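Side-chain contacts in E3 ubiquitin-protein ligase HERC2 (Homo sapiens, PDB 4L1M), which probably promotes transfer of ubiquitin to substrate proteins through its HECT domain, and carries the RCC1-like beta-propeller examined here: residues Leu291-Glu296 and Lys303-Leu308; Ser162-Ala167 and Ala217-Val222. All blocks are in the same frame, centred on the assembly; numbering follows the deposited sequence.

Overall arrangement
The chain forms a ring of seven four-stranded antiparallel sheets, the blades of a beta-propeller. Its N-terminal strand 27-31 pairs with 374-379, so the two ends of the chain share one blade. Going along the chain, contact 2 comes first: it closes a loop of 49 residues between segments 162-167 and 217-222, on the second strands of two successive blades. Contact 1 follows in series, neither enclosing contact 2 nor crossing it. It closes a loop of only six residues, joining the segment after strand 280-284 to outermost strand 302-304 of one blade. Contact 2 lies about 10 Å from the chain centre and contact 1 about 20 Å (centre to centre). Their own centres are 24 Å apart.

Contact 1: Leu291-Glu296 and Lys303-Leu308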
loop_
_atom_site.group_PDB
_atom_site.type_symbol
_atom_site.label_atom_id
_atom_site.label_comp_id
_atom_site.label_asym_id
_atom_site.label_seq_id
_atom_site.Cartn_x
_atom_site.Cartn_y
_atom_site.Cartn_z
ATOM N N LEU A 291 3.652 2.010 -15.431
ATOM C CA LEU A 291 2.308 2.614 -15.553
ATOM C C LEU A 291 1.266 1.748 -16.300
ATOM O O LEU A 291 0.069 1.975 -16.144
ATOM C CB LEU A 291 2.396 3.950 -16.287
ATOM C CG LEU A 291 3.348 4.949 -15.686
ATOM C CD1 LEU A 291 3.402 6.165 -16.573
ATOM C CD2 LEU A 291 2.908 5.298 -14.264
ATOM N N GLY A 292 1.720 0.800 -17.122
ATOM C CA GLY A 292 0.822 -0.120 -17.837
ATOM C C GLY A 292 0.160 0.381 -19.113
ATOM O O GLY A 292 -0.692 -0.285 -19.654
ATOM N N HIS A 293 0.552 1.540 -19.608
ATOM C CA HIS A 293 -0.066 2.109 -20.812
ATOM C C HIS A 293 0.588 1.655 -22.091
ATOM O O HIS A 293 0.096 1.982 -23.157
ATOM C CB HIS A 293 -0.039 3.623 -20.766
ATOM C CG HIS A 293 -0.774 4.204 -19.602
ATOM N ND1 HIS A 293 -2.113 3.986 -19.386
ATOM C CD2 HIS A 293 -0.359 5.004 -18.591
ATOM C CE1 HIS A 293 -2.496 4.631 -18.303
ATOM N NE2 HIS A 293 -1.448 5.252 -17.794
ATOM N N GLY A 294 1.701 0.926 -22.001
ATOM C CA GLY A 294 2.324 0.317 -23.183
ATOM C C GLY A 294 3.595 0.987 -23.704
ATOM O O GLY A 294 4.226 0.488 -24.631
ATOM N N THR A 295 3.945 2.142 -23.150
ATOM C CA THR A 295 5.250 2.792 -23.423
ATOM C C THR A 295 5.834 3.262 -22.110
ATOM O O THR A 295 5.186 3.141 -21.091
ATOM C CB THR A 295 5.140 4.008 -24.367
ATOM O OG1 THR A 295 4.391 5.044 -23.716
ATOM C CG2 THR A 295 4.485 3.606 -25.688
ATOM N N GLU A 296 7.059 3.785 -22.145
ATOM C CA GLU A 296 7.787 4.196 -20.926
ATOM C C GLU A 296 7.843 5.725 -20.749
ATOM O O GLU A 296 8.576 6.223 -19.900
ATOM C CB GLU A 296 9.193 3.595 -20.945
ATOM C CG GLU A 296 9.168 2.079 -20.906
ATOM C CD GLU A 296 10.540 1.442 -21.063
ATOM O OE1 GLU A 296 11.216 1.717 -22.103
ATOM O OE2 GLU A 296 10.933 0.644 -20.154
ATOM N N LYS A 303 -4.136 9.095 -16.267
ATOM C CA LYS A 303 -4.513 8.554 -17.561
ATOM C C LYS A 303 -5.204 7.207 -17.358
ATOM O O LYS A 303 -4.724 6.373 -16.592
ATOM C CB LYS A 303 -3.286 8.382 -18.424
ATOM C CG LYS A 303 -3.547 7.774 -19.778
ATOM C CD LYS A 303 -2.242 7.502 -20.497
ATOM C CE LYS A 303 -2.352 7.741 -21.988
ATOM N NZ LYS A 303 -3.172 6.698 -22.649
ATOM N N LEU A 304 -6.351 7.027 -18.011
ATOM C CA LEU A 304 -7.098 5.803 -17.911
ATOM C C LEU A 304 -6.274 4.641 -18.437
ATOM O O LEU A 304 -5.720 4.703 -19.532
ATOM C CB LEU A 304 -8.429 5.912 -18.706
ATOM C CG LEU A 304 -9.365 4.679 -18.721
ATOM C CD1 LEU A 304 -9.777 4.270 -17.320
ATOM C CD2 LEU A 304 -10.606 4.942 -19.554
ATOM N N LEU A 305 -6.238 3.563 -17.663
ATOM C CA LEU A 305 -5.497 2.352 -18.036
ATOM C C LEU A 305 -6.359 1.469 -18.953
ATOM O O LEU A 305 -7.177 0.679 -18.490
ATOM C CB LEU A 305 -5.072 1.634 -16.757
ATOM C CG LEU A 305 -4.022 0.542 -16.849
ATOM C CD1 LEU A 305 -2.771 1.038 -17.533
ATOM C CD2 LEU A 305 -3.667 0.057 -15.461
ATOM N N GLU A 306 -6.186 1.645 -20.263
ATOM C CA GLU A 306 -7.100 1.064 -21.267
ATOM C C GLU A 306 -7.121 -0.471 -21.223
ATOM O O GLU A 306 -8.167 -1.092 -21.420
ATOM C CB GLU A 306 -6.784 1.560 -22.701
ATOM C CG GLU A 306 -7.152 3.029 -23.016
ATOM C CD GLU A 306 -6.998 3.417 -24.500
ATOM N N GLY A 307 -5.984 -1.082 -20.919
ATOM C CA GLY A 307 -5.908 -2.548 -20.862
ATOM C C GLY A 307 -6.879 -3.238 -19.896
ATOM O O GLY A 307 -7.067 -4.436 -19.983
ATOM N N LEU A 308 -7.449 -2.479 -18.953
ATOM C CA LEU A 308 -8.415 -2.996 -17.982
ATOM C C LEU A 308 -9.865 -2.536 -18.218
ATOM O O LEU A 308 -10.760 -2.983 -17.511
ATOM C CB LEU A 308 -7.987 -2.616 -16.560
ATOM C CG LEU A 308 -6.615 -3.114 -16.092
ATOM C CD1 LEU A 308 -6.279 -2.595 -14.693
ATOM C CD2 LEU A 308 -6.515 -4.631 -16.103
#
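His293 presents its imidazole to Lys303, Leu304 and Leu305, and no hydrogen bond links the two segments. The main interaction is CH-pi: Lys303 CD stands 3.5 Å from the centroid of the His293 ring and 3° off its normal, squarely over one face. Lys303 CG lies anti to its backbone N (chi1 178°) and an extended chi2 carries CD over the ring; bends at chi3 and chi4 turn only CE and NZ. Leu291 O faces the other side of the imidazole, 3.9 Å above its plane and displaced toward the rim.

Carbonyl contacts supplement the CH-pi contact. His293 CE1 comes within 3.3 Å of Lys303 O and 3.5 Å of Leu304 O. The methyl Leu305 CD1 lies in van der Waals contact with polar atoms, Leu291 O and Gly292 O at 3.3 Å and His293 ND1 at 3.5 Å. Away from this contact, Leu305 also packs on Trp335 of the next blade.

Ser282 O on strand 280-284 accepts a hydrogen bond from His293 NE2, which fixes the ring's rotation and puts a proton on NE2. Lys303 NZ lies 4.4 Å from His293 ND1, and a positive charge so near would probably disfavour a second proton on the imidazole.

Contact 2: Ser162-Ala167 and Ala217-Val222; sequences STYSAA and AQTLAV
Tyr164 OH is held by two hydrogen bonds: it donates to Thr219 OG1 at 2.7 Å and accepts from the backbone N of Gly213. The angle CZ-OH-OG1 within the Tyr164-Thr219 pair is 107°, near tetrahedral and compatible with donation, though it does not by itself fix the direction. That rests on the outer partners: Gly213 N can only donate, and Thr219 OG1 passes the chain on to Arg184 O, a carbonyl that can only accept. The series Gly213 N, Tyr164 OH, Thr219 OG1, Arg184 O therefore runs in one direction and satisfies both buried hydroxyls.

Thr219 OG1 meets the ring at its edge and near its plane, so Tyr164 CE2 also approaches it, at 3.3 Å. Two torsions bring the groups together. Tyr164 CG sits between the backbone N and the carbonyl carbon (chi1 64°), while Thr219 has OG1 beside its own N (chi1 -57°).

Apolar contact is made at Tyr164 CE1, 3.9 Å from Ala217 CB, which approaches the ring obliquely. The side chain of Gln218 departs in the opposite sense from its neighbours Ala217 and Thr219, and its NE2 hydrogen-bonds Ser271 OG on strand 270-275.

Tyr164 thus joins the second strand of one blade to that of the next, and Gln218 makes the following such link. Such blade-to-blade packing is characteristic of beta-propellers, here the seven-bladed RCC1-like domain.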
loop_
_atom_site.group_PDB
_atom_site.type_symbol
_atom_site.label_atom_id
_atom_site.label_comp_id
_atom_site.label_asym_id
_atom_site.label_seq_id
_atom_site.Cartn_x
_atom_site.Cartn_y
_atom_site.Cartn_z
ATOM N N SER A 162 7.991 5.072 2.645
ATOM C CA SER A 162 9.342 4.535 2.878
ATOM C C SER A 162 9.938 5.141 4.133
ATOM O O SER A 162 10.643 4.456 4.862
ATOM C CB SER A 162 10.259 4.786 1.677
ATOM O OG SER A 162 10.342 6.166 1.411
ATOM N N THR A 163 9.633 6.410 4.395
ATOM C CA THR A 163 10.194 7.101 5.548
ATOM C C THR A 163 9.189 7.874 6.402
ATOM O O THR A 163 9.584 8.699 7.229
ATOM C CB THR A 163 11.286 8.090 5.091
ATOM O OG1 THR A 163 10.704 9.066 4.230
ATOM C CG2 THR A 163 12.413 7.355 4.368
ATOM N N TYR A 164 7.900 7.635 6.190
ATOM C CA TYR A 164 6.870 8.335 6.941
ATOM C C TYR A 164 5.652 7.458 7.122
ATOM O O TYR A 164 5.672 6.295 6.727
ATOM C CB TYR A 164 6.526 9.681 6.300
ATOM C CG TYR A 164 5.916 9.666 4.919
ATOM C CD1 TYR A 164 6.597 9.142 3.821
ATOM C CD2 TYR A 164 4.691 10.273 4.690
ATOM C CE1 TYR A 164 6.032 9.168 2.547
ATOM C CE2 TYR A 164 4.133 10.303 3.424
ATOM C CZ TYR A 164 4.797 9.753 2.358
ATOM O OH TYR A 164 4.213 9.805 1.100
ATOM N N SER A 165 4.618 8.009 7.762
ATOM C CA SER A 165 3.469 7.241 8.182
ATOM C C SER A 165 2.201 8.112 8.125
ATOM O O SER A 165 2.274 9.351 8.162
ATOM C CB SER A 165 3.690 6.737 9.615
ATOM O OG SER A 165 4.851 5.924 9.719
ATOM N N ALA A 166 1.041 7.465 8.039
ATOM C CA ALA A 166 -0.212 8.192 8.144
ATOM C C ALA A 166 -1.293 7.366 8.834
ATOM O O ALA A 166 -1.164 6.132 8.984
ATOM C CB ALA A 166 -0.686 8.644 6.777
ATOM N N ALA A 167 -2.353 8.054 9.262
ATOM C CA ALA A 167 -3.505 7.380 9.770
ATOM C C ALA A 167 -4.749 8.229 9.627
ATOM O O ALA A 167 -4.682 9.442 9.622
ATOM C CB ALA A 167 -3.280 7.004 11.223
ATOM N N ALA A 217 9.134 11.586 -2.218
ATOM C CA ALA A 217 7.844 10.915 -2.174
ATOM C C ALA A 217 6.691 11.855 -2.341
ATOM O O ALA A 217 6.725 12.993 -1.867
ATOM C CB ALA A 217 7.693 10.208 -0.847
ATOM N N GLN A 218 5.661 11.334 -2.987
ATOM C CA GLN A 218 4.350 11.940 -3.038
ATOM C C GLN A 218 3.418 11.284 -2.041
ATOM O O GLN A 218 3.660 10.174 -1.568
ATOM C CB GLN A 218 3.726 11.800 -4.456
ATOM C CG GLN A 218 3.021 10.468 -4.753
ATOM C CD GLN A 218 3.956 9.322 -5.143
ATOM O OE1 GLN A 218 5.037 9.188 -4.623
ATOM N NE2 GLN A 218 3.503 8.471 -6.049
ATOM N N THR A 219 2.312 11.960 -1.769
ATOM C CA THR A 219 1.292 11.437 -0.887
ATOM C C THR A 219 -0.036 11.681 -1.574
ATOM O O THR A 219 -0.223 12.733 -2.151
ATOM C CB THR A 219 1.368 12.164 0.465
ATOM O OG1 THR A 219 2.702 12.019 1.014
ATOM C CG2 THR A 219 0.330 11.624 1.435
ATOM N N LEU A 220 -0.945 10.720 -1.526
ATOM C CA LEU A 220 -2.256 10.853 -2.163
ATOM C C LEU A 220 -3.346 10.598 -1.156
ATOM O O LEU A 220 -3.162 9.817 -0.225
ATOM C CB LEU A 220 -2.414 9.852 -3.282
ATOM C CG LEU A 220 -1.308 9.788 -4.329
ATOM C CD1 LEU A 220 -1.553 8.608 -5.260
ATOM C CD2 LEU A 220 -1.245 11.073 -5.124
ATOM N N ALA A 221 -4.491 11.246 -1.328
ATOM C CA ALA A 221 -5.613 10.972 -0.449
ATOM C C ALA A 221 -6.933 11.137 -1.161
ATOM O O ALA A 221 -7.012 11.787 -2.186
ATOM C CB ALA A 221 -5.566 11.883 0.767
ATOM N N VAL A 222 -7.977 10.536 -0.594
ATOM C CA VAL A 222 -9.296 10.591 -1.167
ATOM C C VAL A 222 -10.243 11.025 -0.081
ATOM O O VAL A 222 -10.153 10.524 1.026
ATOM C CB VAL A 222 -9.741 9.226 -1.681
ATOM C CG1 VAL A 222 -11.060 9.351 -2.413
ATOM C CG2 VAL A 222 -8.702 8.627 -2.617
#